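Local coordinates for protein SAM dependent methyltransferase (Agrobacterium tumefaciens, PDB 2IGT) that is probably an S-adenosylmethionine-dependent methyltransferase, binding the methyl donor and presumably passing its methyl group to a substrate not yet identified, at residues R153-L158 with K265-V270; V157-L160 with V166-L169. One frame throughout, in Å; residues are numbered along the deposited sequence.

Interaction 1: residues R153-L158 with K265-V270; sequences RPLKVL and KALGLV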
ATOM      1  N   ARG A 153      15.163  28.153  33.551  1.00 18.91           N
ATOM      2  CA  ARG A 153      13.735  28.237  33.199  1.00 19.09           C
ATOM      3  C   ARG A 153      13.431  26.914  32.496  1.00 18.45           C
ATOM      4  O   ARG A 153      14.359  26.260  31.988  1.00 17.78           O
ATOM      5  CB  ARG A 153      13.487  29.422  32.242  1.00 19.36           C
ATOM      6  CG  ARG A 153      14.211  29.252  30.879  1.00 20.33           C
ATOM      7  CD  ARG A 153      14.082  30.479  29.927  1.00 20.77           C
ATOM      8  NE  ARG A 153      14.504  30.056  28.577  1.00 21.98           N
ATOM      9  CZ  ARG A 153      15.770  30.041  28.142  1.00 26.01           C
ATOM     10  NH1 ARG A 153      16.055  29.604  26.916  1.00 24.09           N
ATOM     11  NH2 ARG A 153      16.764  30.457  28.936  1.00 27.94           N
ATOM     12  N   PRO A 154      12.155  26.504  32.462  1.00 19.34           N
ATOM     13  CA  PRO A 154      11.785  25.277  31.728  1.00 19.12           C
ATOM     14  C   PRO A 154      11.970  25.489  30.231  1.00 19.20           C
ATOM     15  O   PRO A 154      11.387  26.415  29.665  1.00 19.77           O
ATOM     16  CB  PRO A 154      10.282  25.119  32.027  1.00 19.09           C
ATOM     17  CG  PRO A 154      10.009  26.000  33.184  1.00 19.40           C
ATOM     18  CD  PRO A 154      10.984  27.136  33.105  1.00 18.59           C
ATOM     19  N   LEU A 155      12.782  24.662  29.596  1.00 19.45           N
ATOM     20  CA  LEU A 155      13.046  24.813  28.168  1.00 18.76           C
ATOM     21  C   LEU A 155      11.945  24.239  27.293  1.00 18.80           C
ATOM     22  O   LEU A 155      11.390  23.177  27.600  1.00 18.43           O
ATOM     23  CB  LEU A 155      14.361  24.131  27.808  1.00 18.94           C
ATOM     24  CG  LEU A 155      15.597  24.720  28.497  1.00 18.63           C
ATOM     25  CD1 LEU A 155      16.833  24.129  27.807  1.00 18.64           C
ATOM     26  CD2 LEU A 155      15.569  26.269  28.427  1.00 18.30           C
ATOM     27  N   LYS A 156      11.656  24.927  26.190  1.00 18.17           N
ATOM     28  CA  LYS A 156      10.802  24.372  25.133  1.00 17.82           C
ATOM     29  C   LYS A 156      11.676  23.568  24.182  1.00 17.62           C
ATOM     30  O   LYS A 156      12.586  24.134  23.560  1.00 16.82           O
ATOM     31  CB  LYS A 156      10.108  25.492  24.371  1.00 17.68           C
ATOM     32  CG  LYS A 156       9.087  26.264  25.192  1.00 19.19           C
ATOM     33  CD  LYS A 156       8.494  27.446  24.387  1.00 20.04           C
ATOM     34  CE  LYS A 156       9.431  28.667  24.391  1.00 22.05           C
ATOM     35  NZ  LYS A 156       8.878  29.781  23.532  1.00 24.72           N
ATOM     36  N   VAL A 157      11.407  22.265  24.086  1.00 17.21           N
ATOM     37  CA  VAL A 157      12.207  21.335  23.266  1.00 17.72           C
ATOM     38  C   VAL A 157      11.340  20.783  22.145  1.00 18.21           C
ATOM     39  O   VAL A 157      10.247  20.263  22.382  1.00 18.27           O
ATOM     40  CB  VAL A 157      12.796  20.170  24.122  1.00 18.01           C
ATOM     41  CG1 VAL A 157      13.489  19.102  23.242  1.00 18.60           C
ATOM     42  CG2 VAL A 157      13.741  20.747  25.204  1.00 16.65           C
ATOM     43  N   LEU A 158      11.832  20.900  20.924  1.00 17.81           N
ATOM     44  CA  LEU A 158      11.159  20.313  19.772  1.00 18.21           C
ATOM     45  C   LEU A 158      11.977  19.131  19.286  1.00 18.49           C
ATOM     46  O   LEU A 158      13.193  19.234  19.122  1.00 19.75           O
ATOM     47  CB  LEU A 158      11.012  21.362  18.637  1.00 18.53           C
ATOM     48  CG  LEU A 158      10.397  20.945  17.287  1.00 17.79           C
ATOM     49  CD1 LEU A 158       8.906  20.553  17.458  1.00 17.76           C
ATOM     50  CD2 LEU A 158      10.544  22.113  16.318  1.00 18.48           C
ATOM     51  N   LYS A 265      17.006  33.095  23.267  1.00 17.72           N
ATOM     52  CA  LYS A 265      17.898  32.462  24.258  1.00 18.11           C
ATOM     53  C   LYS A 265      18.089  30.971  23.978  1.00 18.01           C
ATOM     54  O   LYS A 265      18.314  30.193  24.910  1.00 18.44           O
ATOM     55  CB  LYS A 265      17.361  32.662  25.690  1.00 17.86           C
ATOM     56  CG  LYS A 265      17.245  34.104  26.121  1.00 19.31           C
ATOM     57  CD  LYS A 265      16.590  34.217  27.509  1.00 20.17           C
ATOM     58  CE  LYS A 265      16.358  35.656  27.911  1.00 23.35           C
ATOM     59  NZ  LYS A 265      17.612  36.382  28.337  1.00 23.67           N
ATOM     60  N   ALA A 266      18.003  30.569  22.701  1.00 16.67           N
ATOM     61  CA  ALA A 266      18.139  29.160  22.330  1.00 16.61           C
ATOM     62  C   ALA A 266      19.467  28.544  22.793  1.00 16.49           C
ATOM     63  O   ALA A 266      20.518  29.205  22.775  1.00 16.35           O
ATOM     64  CB  ALA A 266      17.947  28.948  20.815  1.00 15.27           C
ATOM     65  N   LEU A 267      19.394  27.276  23.194  1.00 16.10           N
ATOM     66  CA  LEU A 267      20.559  26.525  23.634  1.00 17.22           C
ATOM     67  C   LEU A 267      21.129  25.579  22.592  1.00 17.23           C
ATOM     68  O   LEU A 267      22.267  25.124  22.710  1.00 16.71           O
ATOM     69  CB  LEU A 267      20.252  25.764  24.927  1.00 17.18           C
ATOM     70  CG  LEU A 267      20.194  26.772  26.092  1.00 20.45           C
ATOM     71  CD1 LEU A 267      19.531  26.174  27.300  1.00 23.28           C
ATOM     72  CD2 LEU A 267      21.601  27.285  26.427  1.00 24.49           C
ATOM     73  N   GLY A 268      20.349  25.238  21.575  1.00 16.97           N
ATOM     74  CA  GLY A 268      20.927  24.387  20.572  1.00 16.03           C
ATOM     75  C   GLY A 268      20.022  23.921  19.451  1.00 16.95           C
ATOM     76  O   GLY A 268      18.811  23.848  19.605  1.00 16.40           O
ATOM     77  N   LEU A 269      20.635  23.630  18.309  1.00 16.50           N
ATOM     78  CA  LEU A 269      19.937  22.987  17.212  1.00 17.06           C
ATOM     79  C   LEU A 269      20.773  21.787  16.854  1.00 17.34           C
ATOM     80  O   LEU A 269      21.956  21.941  16.524  1.00 18.29           O
ATOM     81  CB  LEU A 269      19.760  23.950  16.031  1.00 16.89           C
ATOM     82  CG  LEU A 269      19.374  23.394  14.645  1.00 19.03           C
ATOM     83  CD1 LEU A 269      18.078  22.593  14.704  1.00 19.65           C
ATOM     84  CD2 LEU A 269      19.239  24.556  13.659  1.00 17.82           C
ATOM     85  N   VAL A 270      20.174  20.590  16.915  1.00 16.37           N
ATOM     86  CA  VAL A 270      20.935  19.357  16.772  1.00 16.66           C
ATOM     87  C   VAL A 270      20.371  18.549  15.619  1.00 16.37           C
ATOM     88  O   VAL A 270      19.182  18.226  15.609  1.00 17.93           O
ATOM     89  CB  VAL A 270      20.857  18.472  18.051  1.00 16.75           C
ATOM     90  CG1 VAL A 270      21.593  17.136  17.814  1.00 18.00           C
ATOM     91  CG2 VAL A 270      21.405  19.235  19.290  1.00 15.86           C
TER
HETATM   92  O   HOH W   1      19.677  30.411  27.808  1.00 43.35           O
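Arg153 reaches over to the backbone of Lys265, and Leu155 meets Leu267, where two parallel strands of the Rossmann-like methyltransferase sheet are about to begin. Strands 156-160 and 268-273 are not neighbours, since strand 228-231 runs between them; the residues leading into them therefore meet through side chains and one backbone carbonyl. The polar part rests on the guanidinium. NH1 gives a hydrogen bond to Lys265 O at 3.1 Å, somewhat bent (143°), with the donor 55° out of the carbonyl plane. NH1 also forms a salt bridge with Asp227, just ahead of the middle strand, so one nitrogen ties together the approaches to all three. A water at the guanidinium edge accepts from NH2 and donates to Lys265 O, giving that carbonyl a second partner. Arginine suits this place because it is long, with several N-H groups to share; its chain runs extended from CG to NE. Around the flat group the packing is aliphatic: Lys265 CD lies over one face and Leu155 CD2 over the other, both toward the rim. Lysine offers methylenes here while its NZ stays 6.0 Å from Arg153 NH2. The apolar part is a single leucine pair. Leu155 and Leu267 cross at about a right angle, and leucine's forked end lets each also touch Ile228. Their methyls press closely, Leu155 CD1 to Leu267 CD1 at 3.4 Å.

Interaction 2: residues V157-L160 with V166-L169; sequences VLNL and VASL
The side-chain amide of Asn159 presents its nitrogen end to the helix: Ala167 CB lies above one side of the amide plane, beyond that end, 3.8 Å from ND2, while Ser168 OG and a water approach ND2 from two separate directions. With CG anti to the backbone N (chi1 -174°), the amide is carried off the strand and across to the first turn of helix 166-173. There ND2 donates to Ser168 OG at 2.8 Å in a nearly straight bond (171°), although the exact place of that hydroxyl is less certain. The water, 3.1 Å from Asn159 ND2, also accepts from Ala167 N, a backbone N-H in the opening turn. Asparagine suits this buried place as a short, uncharged group with two N-H donors. Alanine, being small, lets the amide come close and also touches Trp141 of helix 138-150, while serine supplies a compact acceptor and packs on His180 of strand 177-181. Strand 156-160, helix 166-173 and strand 177-181 form a beta-alpha-beta unit, the opening one of the class I methyltransferase fold; the glycine-containing turn between strand and helix probably corresponds to motif I, and bound S-adenosylmethionine lies about 9 Å from the Asn159 side chain. If the hydroxyl lies where it is modelled, both amide hydrogens have acceptors, which would fix the amide's rotation and help hold strand to helix near the cofactor site.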
ATOM      1  N   VAL A 157      11.407  22.265  24.086  1.00 17.21           N
ATOM      2  CA  VAL A 157      12.207  21.335  23.266  1.00 17.72           C
ATOM      3  C   VAL A 157      11.340  20.783  22.145  1.00 18.21           C
ATOM      4  O   VAL A 157      10.247  20.263  22.382  1.00 18.27           O
ATOM      5  CB  VAL A 157      12.796  20.170  24.122  1.00 18.01           C
ATOM      6  CG1 VAL A 157      13.489  19.102  23.242  1.00 18.60           C
ATOM      7  CG2 VAL A 157      13.741  20.747  25.204  1.00 16.65           C
ATOM      8  N   LEU A 158      11.832  20.900  20.924  1.00 17.81           N
ATOM      9  CA  LEU A 158      11.159  20.313  19.772  1.00 18.21           C
ATOM     10  C   LEU A 158      11.977  19.131  19.286  1.00 18.49           C
ATOM     11  O   LEU A 158      13.193  19.234  19.122  1.00 19.75           O
ATOM     12  CB  LEU A 158      11.012  21.362  18.637  1.00 18.53           C
ATOM     13  CG  LEU A 158      10.397  20.945  17.287  1.00 17.79           C
ATOM     14  CD1 LEU A 158       8.906  20.553  17.458  1.00 17.76           C
ATOM     15  CD2 LEU A 158      10.544  22.113  16.318  1.00 18.48           C
ATOM     16  N   ASN A 159      11.305  18.019  19.031  1.00 17.61           N
ATOM     17  CA  ASN A 159      11.959  16.793  18.592  1.00 17.97           C
ATOM     18  C   ASN A 159      11.294  16.324  17.298  1.00 17.58           C
ATOM     19  O   ASN A 159      10.174  15.785  17.329  1.00 17.30           O
ATOM     20  CB  ASN A 159      11.849  15.724  19.706  1.00 16.55           C
ATOM     21  CG  ASN A 159      12.634  14.453  19.384  1.00 19.64           C
ATOM     22  OD1 ASN A 159      13.487  14.444  18.485  1.00 20.54           O
ATOM     23  ND2 ASN A 159      12.339  13.369  20.111  1.00 17.90           N
ATOM     24  N   LEU A 160      11.954  16.584  16.166  1.00 16.05           N
ATOM     25  CA  LEU A 160      11.420  16.246  14.825  1.00 16.64           C
ATOM     26  C   LEU A 160      11.857  14.865  14.367  1.00 17.34           C
ATOM     27  O   LEU A 160      13.024  14.511  14.544  1.00 16.99           O
ATOM     28  CB  LEU A 160      11.878  17.290  13.773  1.00 16.24           C
ATOM     29  CG  LEU A 160      11.547  18.749  14.080  1.00 17.36           C
ATOM     30  CD1 LEU A 160      12.085  19.638  12.952  1.00 18.40           C
ATOM     31  CD2 LEU A 160      10.007  18.903  14.231  1.00 16.43           C
ATOM     32  N   VAL A 166      12.540   8.419  22.829  1.00 17.99           N
ATOM     33  CA  VAL A 166      13.375   8.374  24.042  1.00 18.14           C
ATOM     34  C   VAL A 166      13.966   9.770  24.354  1.00 18.57           C
ATOM     35  O   VAL A 166      14.006  10.185  25.512  1.00 17.61           O
ATOM     36  CB  VAL A 166      14.461   7.278  23.984  1.00 18.29           C
ATOM     37  CG1 VAL A 166      15.398   7.357  25.221  1.00 18.28           C
ATOM     38  CG2 VAL A 166      13.796   5.927  23.950  1.00 19.52           C
ATOM     39  N   ALA A 167      14.366  10.519  23.320  1.00 18.22           N
ATOM     40  CA  ALA A 167      14.846  11.904  23.556  1.00 18.39           C
ATOM     41  C   ALA A 167      13.749  12.772  24.170  1.00 18.55           C
ATOM     42  O   ALA A 167      14.011  13.621  25.034  1.00 18.72           O
ATOM     43  CB  ALA A 167      15.373  12.540  22.259  1.00 18.22           C
ATOM     44  N   SER A 168      12.522  12.596  23.680  1.00 19.00           N
ATOM     45  CA  SER A 168      11.381  13.349  24.185  1.00 18.60           C
ATOM     46  C   SER A 168      11.203  13.067  25.662  1.00 18.37           C
ATOM     47  O   SER A 168      10.919  13.973  26.445  1.00 16.90           O
ATOM     48  CB  SER A 168      10.111  12.967  23.416  1.00 18.48           C
ATOM     49  OG  SER A 168      10.291  13.249  22.036  1.00 19.17           O
ATOM     50  N   LEU A 169      11.386  11.803  26.042  1.00 18.10           N
ATOM     51  CA  LEU A 169      11.173  11.399  27.428  1.00 19.41           C
ATOM     52  C   LEU A 169      12.295  11.885  28.348  1.00 19.07           C
ATOM     53  O   LEU A 169      12.023  12.337  29.474  1.00 19.81           O
ATOM     54  CB  LEU A 169      10.978   9.873  27.519  1.00 19.00           C
ATOM     55  CG  LEU A 169       9.752   9.351  26.763  1.00 20.74           C
ATOM     56  CD1 LEU A 169       9.664   7.836  26.857  1.00 21.27           C
ATOM     57  CD2 LEU A 169       8.423  10.012  27.235  1.00 21.98           C
TER
HETATM   58  O   HOH W   2      13.615  10.591  20.175  1.00 28.21           O

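The approach to strand 156-160 takes part in interaction 1, the strand itself in interaction 2, and the centres of the two contacts are 11 Å apart. Interaction 1 lies about 17 Å from the centre of the chain, partly exposed, and links the loops leading into two sheet strands that are far apart in sequence; interaction 2, about 9 Å from that centre and buried, joins the strand to the helix that follows it. Their chemistry fits their places. The outer contact mixes a charged group, a leucine pair and lysine methylenes, whereas the inner one, near the bound S-adenosylmethionine, relies on an uncharged amide and hydroxyl. Each includes a water that bridges side chain and backbone.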